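Local coordinates for sugar ABC transporter, sugar-binding protein (Streptococcus pneumoniae, PDB 2HEU), which probably binds a sugar outside the cell, as RafE, and hands it to an ABC transporter for import, at residues D73-Y78 and G91-L96; E86-G91 and Y113-K118. One frame throughout, in Å; residues are numbered along the deposited sequence.

Contact 1: D73-Y78 and G91-L96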
loop_
_atom_site.group_PDB
_atom_site.type_symbol
_atom_site.label_atom_id
_atom_site.label_comp_id
_atom_site.label_asym_id
_atom_site.label_seq_id
_atom_site.Cartn_x
_atom_site.Cartn_y
_atom_site.Cartn_z
ATOM N N ASP A 73 0.540 -11.279 -21.838
ATOM C CA ASP A 73 0.271 -10.060 -22.628
ATOM C C ASP A 73 0.025 -8.880 -21.710
ATOM O O ASP A 73 0.538 -7.805 -22.007
ATOM C CB ASP A 73 -0.914 -10.286 -23.534
ATOM C CG ASP A 73 -0.686 -11.511 -24.427
ATOM O OD1 ASP A 73 -0.010 -11.428 -25.410
ATOM O OD2 ASP A 73 -1.179 -12.600 -24.048
ATOM N N VAL A 74 -0.795 -9.051 -20.698
ATOM C CA VAL A 74 -1.088 -8.006 -19.731
ATOM C C VAL A 74 -0.779 -8.592 -18.380
ATOM O O VAL A 74 -1.227 -9.679 -18.055
ATOM C CB VAL A 74 -2.544 -7.542 -19.807
ATOM C CG1 VAL A 74 -2.780 -6.390 -18.802
ATOM C CG2 VAL A 74 -2.894 -7.015 -21.235
ATOM N N VAL A 75 0.027 -7.861 -17.585
ATOM C CA VAL A 75 0.513 -8.357 -16.304
ATOM C C VAL A 75 0.122 -7.439 -15.190
ATOM O O VAL A 75 0.423 -6.254 -15.214
ATOM C CB VAL A 75 2.075 -8.446 -16.347
ATOM C CG1 VAL A 75 2.618 -8.998 -15.039
ATOM C CG2 VAL A 75 2.517 -9.353 -17.516
ATOM N N ASN A 76 -0.507 -8.016 -14.167
ATOM C CA ASN A 76 -0.669 -7.282 -12.873
ATOM C C ASN A 76 0.706 -7.428 -12.174
ATOM O O ASN A 76 1.058 -8.529 -11.759
ATOM C CB ASN A 76 -1.801 -7.896 -12.096
ATOM C CG ASN A 76 -2.068 -7.303 -10.735
ATOM O OD1 ASN A 76 -1.597 -6.134 -10.406
ATOM N ND2 ASN A 76 -2.769 -7.988 -9.978
ATOM N N ILE A 77 1.421 -6.331 -12.044
ATOM C CA ILE A 77 2.735 -6.290 -11.391
ATOM C C ILE A 77 2.729 -5.065 -10.520
ATOM O O ILE A 77 2.255 -3.996 -10.936
ATOM C CB ILE A 77 3.868 -6.308 -12.455
ATOM C CG1 ILE A 77 5.218 -6.316 -11.730
ATOM C CG2 ILE A 77 3.762 -5.188 -13.453
ATOM C CD1 ILE A 77 6.423 -6.501 -12.732
ATOM N N TYR A 78 3.249 -5.188 -9.311
ATOM C CA TYR A 78 3.198 -4.085 -8.373
ATOM C C TYR A 78 4.318 -3.124 -8.739
ATOM O O TYR A 78 5.496 -3.485 -8.843
ATOM C CB TYR A 78 3.328 -4.635 -6.945
ATOM C CG TYR A 78 2.274 -5.603 -6.604
ATOM C CD1 TYR A 78 0.923 -5.224 -6.626
ATOM C CD2 TYR A 78 2.525 -6.914 -6.306
ATOM C CE1 TYR A 78 -0.086 -6.096 -6.384
ATOM C CE2 TYR A 78 1.515 -7.837 -5.985
ATOM C CZ TYR A 78 0.198 -7.454 -6.073
ATOM O OH TYR A 78 -0.791 -8.308 -5.791
ATOM N N GLY A 91 13.524 -3.734 -21.039
ATOM C CA GLY A 91 12.708 -3.766 -22.194
ATOM C C GLY A 91 11.613 -4.792 -22.198
ATOM O O GLY A 91 11.029 -4.984 -23.265
ATOM N N VAL A 92 11.257 -5.371 -21.063
ATOM C CA VAL A 92 10.255 -6.408 -20.999
ATOM C C VAL A 92 8.852 -5.833 -21.308
ATOM O O VAL A 92 7.990 -6.525 -21.825
ATOM C CB VAL A 92 10.267 -7.076 -19.628
ATOM C CG1 VAL A 92 9.076 -7.978 -19.372
ATOM C CG2 VAL A 92 11.626 -7.753 -19.418
ATOM N N PHE A 93 8.621 -4.545 -20.980
ATOM C CA PHE A 93 7.295 -3.923 -21.026
ATOM C C PHE A 93 7.170 -2.752 -21.987
ATOM O O PHE A 93 8.144 -2.014 -22.209
ATOM C CB PHE A 93 6.866 -3.441 -19.594
ATOM C CG PHE A 93 6.758 -4.539 -18.604
ATOM C CD1 PHE A 93 5.864 -5.578 -18.799
ATOM C CD2 PHE A 93 7.502 -4.484 -17.413
ATOM C CE1 PHE A 93 5.680 -6.578 -17.881
ATOM C CE2 PHE A 93 7.380 -5.550 -16.509
ATOM C CZ PHE A 93 6.464 -6.563 -16.727
ATOM N N GLU A 94 5.991 -2.651 -22.619
ATOM C CA GLU A 94 5.712 -1.559 -23.524
ATOM C C GLU A 94 5.756 -0.223 -22.779
ATOM O O GLU A 94 5.239 -0.093 -21.683
ATOM C CB GLU A 94 4.350 -1.760 -24.146
ATOM C CG GLU A 94 4.036 -0.721 -25.223
ATOM C CD GLU A 94 2.752 -0.915 -25.935
ATOM O OE1 GLU A 94 2.013 -1.850 -25.696
ATOM O OE2 GLU A 94 2.468 -0.057 -26.846
ATOM N N ASP A 95 6.358 0.789 -23.375
ATOM C CA ASP A 95 6.358 2.123 -22.919
ATOM C C ASP A 95 4.967 2.696 -23.155
ATOM O O ASP A 95 4.436 2.846 -24.256
ATOM C CB ASP A 95 7.466 2.953 -23.665
ATOM C CG ASP A 95 7.479 4.424 -23.301
ATOM O OD1 ASP A 95 6.765 4.851 -22.377
ATOM O OD2 ASP A 95 8.285 5.146 -23.948
ATOM N N LEU A 96 4.307 2.998 -22.041
ATOM C CA LEU A 96 2.957 3.557 -22.013
ATOM C C LEU A 96 2.866 5.075 -21.953
ATOM O O LEU A 96 1.761 5.642 -21.867
ATOM C CB LEU A 96 2.116 2.958 -20.905
ATOM C CG LEU A 96 2.177 1.401 -20.793
ATOM C CD1 LEU A 96 1.272 0.964 -19.626
ATOM C CD2 LEU A 96 1.710 0.691 -22.041
#
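Phe93 reaches across to segment 73-78 with the far end of its ring, meeting Val75 of strand 74-76 and Ile77 just beyond its end, two aliphatic side chains which stand on the same side of the extended chain. The methyl CD1 of Ile77 lies 4.0 Å from Phe93 CZ and as far from CE2 of that ring, reaching this corner obliquely. Val75 takes a neighbouring place: its CG2 is near the ring plane, at the edge, 4.2 Å from Phe93 CE1. No hydrogen bond links the two segments; the contact is wholly apolar and all three side chains are buried.

Extension of both partners bridges the wide gap between the backbones, whose nearest CA atoms, those of Val75 and Phe93, are 9.4 Å apart. In Ile77 the long branch runs straight out, with CG1 opposite the backbone N (chi1 -178°) and CD1 continuing the zigzag (chi2 173°), which carries the methyl out toward the far end of the ring. On its own segment the ring is backed by Val92, whose CG1 sits 3.8 Å above the ring centre and covers one face.

Beyond this shell, strand 74-76 runs between parallel strand 19-24 and antiparallel strand 295-298, and Ser297 of the latter touches both Ile77 and Phe93. The aromatic ring thus fastens the loop after helix 82-89 to the mixed sheet of this solute-binding protein, with Trp87 of the helix packing on Ile77, Val92 and Phe93, and Leu84 on Ile77.

Contact 2: E86-G91 and Y113-K118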
loop_
_atom_site.group_PDB
_atom_site.type_symbol
_atom_site.label_atom_id
_atom_site.label_comp_id
_atom_site.label_asym_id
_atom_site.label_seq_id
_atom_site.Cartn_x
_atom_site.Cartn_y
_atom_site.Cartn_z
ATOM N N GLU A 86 13.442 -3.269 -12.871
ATOM C CA GLU A 86 14.510 -3.919 -13.624
ATOM C C GLU A 86 14.005 -4.435 -14.977
ATOM O O GLU A 86 14.700 -4.342 -15.987
ATOM C CB GLU A 86 15.222 -4.958 -12.831
ATOM C CG GLU A 86 15.966 -4.327 -11.624
ATOM C CD GLU A 86 17.021 -3.304 -12.029
ATOM O OE1 GLU A 86 17.776 -3.567 -12.994
ATOM O OE2 GLU A 86 17.018 -2.195 -11.484
ATOM N N TRP A 87 12.813 -5.025 -14.985
ATOM C CA TRP A 87 12.227 -5.524 -16.189
ATOM C C TRP A 87 11.942 -4.399 -17.156
ATOM O O TRP A 87 12.113 -4.530 -18.364
ATOM C CB TRP A 87 11.036 -6.440 -15.909
ATOM C CG TRP A 87 11.370 -7.703 -15.243
ATOM C CD1 TRP A 87 12.631 -8.335 -15.158
ATOM C CD2 TRP A 87 10.487 -8.537 -14.519
ATOM N NE1 TRP A 87 12.530 -9.441 -14.432
ATOM C CE2 TRP A 87 11.238 -9.626 -14.046
ATOM C CE3 TRP A 87 9.139 -8.495 -14.238
ATOM C CZ2 TRP A 87 10.712 -10.628 -13.270
ATOM C CZ3 TRP A 87 8.638 -9.502 -13.460
ATOM C CH2 TRP A 87 9.391 -10.550 -13.011
ATOM N N ALA A 88 11.476 -3.269 -16.623
ATOM C CA ALA A 88 11.215 -2.119 -17.428
ATOM C C ALA A 88 12.513 -1.580 -18.076
ATOM O O ALA A 88 12.561 -1.258 -19.276
ATOM C CB ALA A 88 10.525 -1.036 -16.637
ATOM N N LYS A 89 13.594 -1.549 -17.274
ATOM C CA LYS A 89 14.903 -1.125 -17.802
ATOM C C LYS A 89 15.369 -2.083 -18.884
ATOM O O LYS A 89 15.985 -1.645 -19.875
ATOM C CB LYS A 89 15.924 -1.101 -16.673
ATOM C CG LYS A 89 15.829 0.108 -15.904
ATOM C CD LYS A 89 16.795 0.051 -14.715
ATOM C CE LYS A 89 16.326 1.082 -13.686
ATOM N NZ LYS A 89 15.094 0.682 -12.913
ATOM N N ALA A 90 15.062 -3.379 -18.738
ATOM C CA ALA A 90 15.483 -4.403 -19.674
ATOM C C ALA A 90 14.575 -4.561 -20.875
ATOM O O ALA A 90 14.844 -5.481 -21.727
ATOM C CB ALA A 90 15.618 -5.741 -19.015
ATOM N N GLY A 91 13.524 -3.734 -21.039
ATOM C CA GLY A 91 12.708 -3.766 -22.194
ATOM C C GLY A 91 11.613 -4.792 -22.198
ATOM O O GLY A 91 11.029 -4.984 -23.265
ATOM N N TYR A 113 6.328 5.951 -10.596
ATOM C CA TYR A 113 6.908 4.653 -10.880
ATOM C C TYR A 113 7.656 4.664 -12.197
ATOM O O TYR A 113 8.029 3.596 -12.697
ATOM C CB TYR A 113 5.849 3.556 -10.831
ATOM C CG TYR A 113 5.023 3.591 -9.614
ATOM C CD1 TYR A 113 5.413 2.969 -8.450
ATOM C CD2 TYR A 113 3.815 4.237 -9.602
ATOM C CE1 TYR A 113 4.530 2.956 -7.324
ATOM C CE2 TYR A 113 2.941 4.256 -8.512
ATOM C CZ TYR A 113 3.329 3.587 -7.363
ATOM O OH TYR A 113 2.543 3.452 -6.262
ATOM N N ALA A 114 7.885 5.836 -12.770
ATOM C CA ALA A 114 8.594 5.921 -14.062
ATOM C C ALA A 114 9.979 5.313 -13.925
ATOM O O ALA A 114 10.592 5.407 -12.882
ATOM C CB ALA A 114 8.678 7.403 -14.580
ATOM N N VAL A 115 10.456 4.761 -15.014
ATOM C CA VAL A 115 11.775 4.178 -15.169
ATOM C C VAL A 115 12.431 4.841 -16.356
ATOM O O VAL A 115 11.863 4.856 -17.445
ATOM C CB VAL A 115 11.722 2.663 -15.359
ATOM C CG1 VAL A 115 13.112 1.982 -15.568
ATOM C CG2 VAL A 115 11.029 2.052 -14.198
ATOM N N ASN A 116 13.576 5.492 -16.117
ATOM C CA ASN A 116 14.188 6.355 -17.169
ATOM C C ASN A 116 13.148 7.331 -17.750
ATOM O O ASN A 116 13.110 7.553 -18.976
ATOM C CB ASN A 116 14.818 5.528 -18.290
ATOM C CG ASN A 116 15.850 4.528 -17.793
ATOM O OD1 ASN A 116 15.897 3.361 -18.261
ATOM N ND2 ASN A 116 16.727 4.979 -16.899
ATOM N N GLU A 117 12.378 7.906 -16.827
ATOM C CA GLU A 117 11.326 8.913 -16.998
ATOM C C GLU A 117 10.114 8.422 -17.844
ATOM O O GLU A 117 9.206 9.238 -18.117
ATOM C CB GLU A 117 11.881 10.223 -17.578
ATOM C CG GLU A 117 12.969 10.934 -16.729
ATOM C CD GLU A 117 14.293 10.192 -16.691
ATOM O OE1 GLU A 117 14.876 9.896 -17.757
ATOM O OE2 GLU A 117 14.771 9.883 -15.576
ATOM N N LYS A 118 10.066 7.117 -18.200
ATOM C CA LYS A 118 8.981 6.543 -18.977
ATOM C C LYS A 118 8.068 5.743 -18.114
ATOM O O LYS A 118 8.523 5.161 -17.121
ATOM C CB LYS A 118 9.596 5.687 -20.106
ATOM C CG LYS A 118 10.383 6.453 -21.079
ATOM C CD LYS A 118 11.108 5.568 -22.093
ATOM C CE LYS A 118 12.343 4.982 -21.508
ATOM N NZ LYS A 118 13.455 6.029 -21.448
#
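Lys89 and Val115 cross at about a right angle, the lysine chain passing over one methyl of the valine. The approach is tight: Lys89 CG comes to 3.3 Å from Val115 CG1, closer than usual van der Waals contact. A bend at the last torsion of the lysine (chi4 74°) keeps its end near the same methyl, with NZ 3.6 Å from Val115 CG1. The other valine methyl, CG2, rests 4.0 Å from Ala88 CB. With CG1 opposite its backbone N (chi1 179°), Val115 spreads its two methyls between these neighbouring helix residues. Asn116 also crosses the lysine nearly perpendicularly, but its OD1 stays 4.0 Å from Lys89 CG and makes no hydrogen bond across the contact.

The ammonium group turns instead to its own helix, forming a long salt bridge with Glu86. Across from these helix residues, a type I' turn from Val115 to Lys118 presents the valine; paired backbone bonds between its end residues close it, and Lys118 NZ adds a 2.9 Å bond to Asn116 O, coming in 25° off the carbonyl plane.

Val115 and Ala88 are buried, whereas Lys89 and Asn116 lie exposed. Tyr120 also touches Ala88, and Trp87 packs on helix 58-67. The type I' turn, a few residues ahead of strand 122-123, thus lies against the last turn of helix 82-89, which ends in a Schellman motif at Gly91.

Overall arrangement
The two contacts lie with their centres about 10 Å apart, on the same side of the chain's centre, and share Gly91. Their segments alternate along the chain: 73-78, then 86-91, then 91-96 and finally 113-118. Helix 82-89 joins them, since its Trp87 packs against contact 1 while Ala88 and Lys89 belong to contact 2; a probable hydrogen bond from Val92 N to Trp87 O continues the link, and Asp95 packs on Lys118 as a second direct one. Contact 1 ties the start of the long loop to the five-stranded mixed sheet, and contact 2 lays a later part of that loop against the helix, in one region of this solute-binding protein.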